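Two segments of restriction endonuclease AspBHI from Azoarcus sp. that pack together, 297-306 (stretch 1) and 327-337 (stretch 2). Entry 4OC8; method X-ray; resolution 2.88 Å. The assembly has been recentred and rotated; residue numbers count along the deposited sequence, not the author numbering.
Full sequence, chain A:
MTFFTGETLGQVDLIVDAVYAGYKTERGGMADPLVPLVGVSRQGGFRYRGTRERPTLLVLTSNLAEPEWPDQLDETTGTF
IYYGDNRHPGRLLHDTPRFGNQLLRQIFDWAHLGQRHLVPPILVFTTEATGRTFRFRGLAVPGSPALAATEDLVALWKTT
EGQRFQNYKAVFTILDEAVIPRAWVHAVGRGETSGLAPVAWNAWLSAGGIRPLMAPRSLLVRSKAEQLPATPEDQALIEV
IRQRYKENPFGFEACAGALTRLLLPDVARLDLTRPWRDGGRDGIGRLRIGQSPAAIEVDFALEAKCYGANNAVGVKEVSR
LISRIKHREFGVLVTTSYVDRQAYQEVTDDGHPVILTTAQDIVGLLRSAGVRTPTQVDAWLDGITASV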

# COMPACT_ATOMS: atom_id res chain seq x y z
N GLU A 297 0.39 -7.49 7.25
CA GLU A 297 -0.09 -6.29 7.92
C GLU A 297 1.07 -5.52 8.52
O GLU A 297 2.00 -6.11 9.06
CB GLU A 297 -1.12 -6.64 9.00
CG GLU A 297 -2.54 -6.79 8.48
CD GLU A 297 -3.55 -6.98 9.60
OE1 GLU A 297 -3.12 -7.15 10.76
OE2 GLU A 297 -4.76 -6.95 9.31
N VAL A 298 1.00 -4.21 8.40
CA VAL A 298 2.00 -3.32 8.96
C VAL A 298 1.26 -2.31 9.82
O VAL A 298 0.14 -1.91 9.49
CB VAL A 298 2.79 -2.59 7.86
CG1 VAL A 298 3.64 -3.58 7.09
CG2 VAL A 298 1.85 -1.84 6.92
N ASP A 299 1.85 -1.91 10.94
CA ASP A 299 1.19 -0.94 11.81
C ASP A 299 1.76 0.45 11.61
O ASP A 299 2.93 0.61 11.28
CB ASP A 299 1.26 -1.37 13.28
CG ASP A 299 2.65 -1.82 13.70
OD1 ASP A 299 3.63 -1.54 12.97
OD2 ASP A 299 2.77 -2.46 14.77
N PHE A 300 0.92 1.47 11.78
CA PHE A 300 1.40 2.84 11.73
C PHE A 300 0.87 3.68 12.87
O PHE A 300 -0.18 3.38 13.43
CB PHE A 300 1.08 3.51 10.39
CG PHE A 300 -0.39 3.62 10.11
CD1 PHE A 300 -1.09 2.57 9.54
CD2 PHE A 300 -1.07 4.79 10.39
CE1 PHE A 300 -2.44 2.67 9.27
CE2 PHE A 300 -2.43 4.90 10.13
CZ PHE A 300 -3.11 3.84 9.56
N ALA A 301 1.60 4.73 13.23
CA ALA A 301 1.13 5.65 14.26
C ALA A 301 0.52 6.89 13.62
O ALA A 301 1.07 7.43 12.67
CB ALA A 301 2.27 6.04 15.19
N LEU A 302 -0.62 7.32 14.14
CA LEU A 302 -1.31 8.50 13.62
C LEU A 302 -1.08 9.70 14.54
O LEU A 302 -1.08 9.57 15.76
CB LEU A 302 -2.80 8.21 13.48
CG LEU A 302 -3.68 9.32 12.91
CD1 LEU A 302 -3.21 9.71 11.52
CD2 LEU A 302 -5.14 8.89 12.88
N GLU A 303 -0.88 10.87 13.94
CA GLU A 303 -0.74 12.11 14.69
C GLU A 303 -1.54 13.18 13.97
O GLU A 303 -1.33 13.41 12.78
CB GLU A 303 0.73 12.53 14.79
CG GLU A 303 0.95 13.84 15.54
CD GLU A 303 0.85 13.69 17.06
OE1 GLU A 303 1.32 12.67 17.60
OE2 GLU A 303 0.30 14.61 17.71
N ALA A 304 -2.46 13.82 14.68
CA ALA A 304 -3.33 14.80 14.05
C ALA A 304 -3.23 16.15 14.74
O ALA A 304 -3.53 16.28 15.92
CB ALA A 304 -4.76 14.31 14.05
N LYS A 305 -2.80 17.15 13.98
CA LYS A 305 -2.62 18.49 14.53
C LYS A 305 -3.56 19.48 13.87
O LYS A 305 -3.34 19.91 12.75
CB LYS A 305 -1.17 18.95 14.35
CG LYS A 305 -0.13 18.03 15.01
CD LYS A 305 -0.41 17.84 16.50
CE LYS A 305 -0.29 19.14 17.27
NZ LYS A 305 -0.50 18.92 18.73
N CYS A 306 -4.62 19.85 14.59
CA CYS A 306 -5.59 20.82 14.10
C CYS A 306 -5.08 22.24 14.35
O CYS A 306 -5.30 22.81 15.41
CB CYS A 306 -6.93 20.62 14.79
SG CYS A 306 -8.34 21.19 13.84
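Stretch 2, residues 327-337: HREFGVLVTTS

Stretch 2 lies beside stretch 1 as a neighbouring parallel β-strand, joined to it by a regular backbone hydrogen-bond ladder and burying 830 Å² in total. The strand of stretch 2, 330-335, runs along 297-305 with an angle of 30° between their N-to-C directions (signed crossing -30°) and a closest axial approach of 4.4 Å. Its phi/psi values are extended, from -154/-179 at Phe-330 to -147/141 at Thr-335, whereas Glu-329 just before it, at -69/-44, is not.

The register is one-to-one: Phe-300 pairs with Phe-330 (CA to CA 4.8 Å), Ala-301 with Gly-331 (CA to CA 4.5 Å), and so on to Lys-305 with Thr-335 (CA to CA 4.8 Å). The odd-numbered residues of stretch 1 supply the bonds, as a parallel ladder requires. Ala-301 N donates to Phe-330 O and Ala-301 O accepts from Val-332 N, both at 2.9 Å; Glu-303 N to Val-332 O, Val-334 N to Glu-303 O and Lys-305 N to Val-334 O repeat that distance.

On the face bearing Phe-300, Leu-302 and Ala-304, the two phenylalanine rings are near parallel (planes at 20°) but slid apart, so that they barely overlap. Phe-300 CB instead sits over the Phe-330 ring face, 3.4 Å from its centroid and 11° off the normal. Phe-300 CD2 meets Val-332 CG2 at 3.7 Å, and Leu-302 CD1 reaches Val-332 CB at 4.0 Å.

The ends are looser. Glu-329 N donates to Asp-299 OD1 at 3.3 Å and weakly to Asp-299 O at 3.1 Å; Asp-299 OD2 forms a long salt bridge with Arg-328 NE at 3.7 Å. At the other end, Thr-335 OG1 donates to Lys-305 O at 3.2 Å, while Thr-336 N to Lys-305 O, at 3.5 Å, is weak.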

# COMPACT_ATOMS: atom_id res chain seq x y z
N HIS A 327 8.36 1.26 17.38
CA HIS A 327 8.06 -0.16 17.20
C HIS A 327 7.08 -0.41 16.06
O HIS A 327 6.57 -1.52 15.91
CB HIS A 327 7.51 -0.76 18.50
CG HIS A 327 8.49 -0.76 19.63
ND1 HIS A 327 8.10 -0.88 20.95
CD2 HIS A 327 9.84 -0.67 19.64
CE1 HIS A 327 9.18 -0.85 21.73
NE2 HIS A 327 10.24 -0.72 20.96
N ARG A 328 6.83 0.62 15.27
CA ARG A 328 5.90 0.51 14.16
C ARG A 328 6.58 0.84 12.83
O ARG A 328 7.64 1.47 12.81
CB ARG A 328 4.68 1.41 14.39
CG ARG A 328 4.12 1.27 15.79
CD ARG A 328 2.61 1.38 15.83
NE ARG A 328 2.04 0.49 16.83
CZ ARG A 328 1.92 0.79 18.11
NH1 ARG A 328 2.34 1.97 18.56
NH2 ARG A 328 1.39 -0.08 18.96
N GLU A 329 5.98 0.40 11.74
CA GLU A 329 6.60 0.52 10.42
C GLU A 329 6.68 1.97 9.96
O GLU A 329 7.71 2.40 9.44
CB GLU A 329 5.85 -0.31 9.39
CG GLU A 329 5.51 -1.72 9.86
CD GLU A 329 6.73 -2.53 10.25
OE1 GLU A 329 7.82 -2.29 9.69
OE2 GLU A 329 6.60 -3.41 11.12
N PHE A 330 5.60 2.72 10.15
CA PHE A 330 5.60 4.12 9.76
C PHE A 330 4.61 4.99 10.55
O PHE A 330 3.93 4.52 11.46
CB PHE A 330 5.35 4.25 8.25
CG PHE A 330 3.98 3.80 7.81
CD1 PHE A 330 3.68 2.45 7.69
CD2 PHE A 330 3.00 4.74 7.51
CE1 PHE A 330 2.43 2.04 7.27
CE2 PHE A 330 1.75 4.33 7.10
CZ PHE A 330 1.46 2.98 6.98
N GLY A 331 4.56 6.28 10.20
CA GLY A 331 3.65 7.21 10.83
C GLY A 331 2.98 8.13 9.83
O GLY A 331 3.56 8.48 8.81
N VAL A 332 1.74 8.52 10.12
CA VAL A 332 1.02 9.50 9.32
C VAL A 332 0.74 10.74 10.16
O VAL A 332 0.28 10.63 11.30
CB VAL A 332 -0.34 8.96 8.81
CG1 VAL A 332 -0.95 9.92 7.79
CG2 VAL A 332 -0.19 7.58 8.20
N LEU A 333 1.03 11.91 9.61
CA LEU A 333 0.75 13.16 10.29
C LEU A 333 -0.23 13.97 9.47
O LEU A 333 0.12 14.48 8.40
CB LEU A 333 2.04 13.97 10.49
CG LEU A 333 1.84 15.35 11.11
CD1 LEU A 333 2.69 15.50 12.36
CD2 LEU A 333 2.17 16.45 10.12
N VAL A 334 -1.45 14.09 9.97
CA VAL A 334 -2.46 14.90 9.31
C VAL A 334 -2.56 16.26 9.99
O VAL A 334 -2.60 16.35 11.21
CB VAL A 334 -3.83 14.20 9.34
CG1 VAL A 334 -4.90 15.07 8.68
CG2 VAL A 334 -3.74 12.84 8.66
N THR A 335 -2.57 17.33 9.19
CA THR A 335 -2.66 18.67 9.75
C THR A 335 -3.43 19.61 8.83
O THR A 335 -3.29 19.56 7.61
CB THR A 335 -1.27 19.27 10.03
OG1 THR A 335 -1.41 20.66 10.33
CG2 THR A 335 -0.37 19.10 8.82
N THR A 336 -4.23 20.48 9.44
CA THR A 336 -4.95 21.51 8.70
C THR A 336 -4.06 22.72 8.44
O THR A 336 -4.53 23.76 7.97
CB THR A 336 -6.23 21.94 9.43
OG1 THR A 336 -5.97 22.04 10.84
CG2 THR A 336 -7.34 20.93 9.20
N SER A 337 -2.78 22.59 8.76
CA SER A 337 -1.81 23.64 8.49
C SER A 337 -0.65 23.08 7.69
O SER A 337 -0.79 22.07 7.01
CB SER A 337 -1.30 24.23 9.80
OG SER A 337 -0.26 25.16 9.58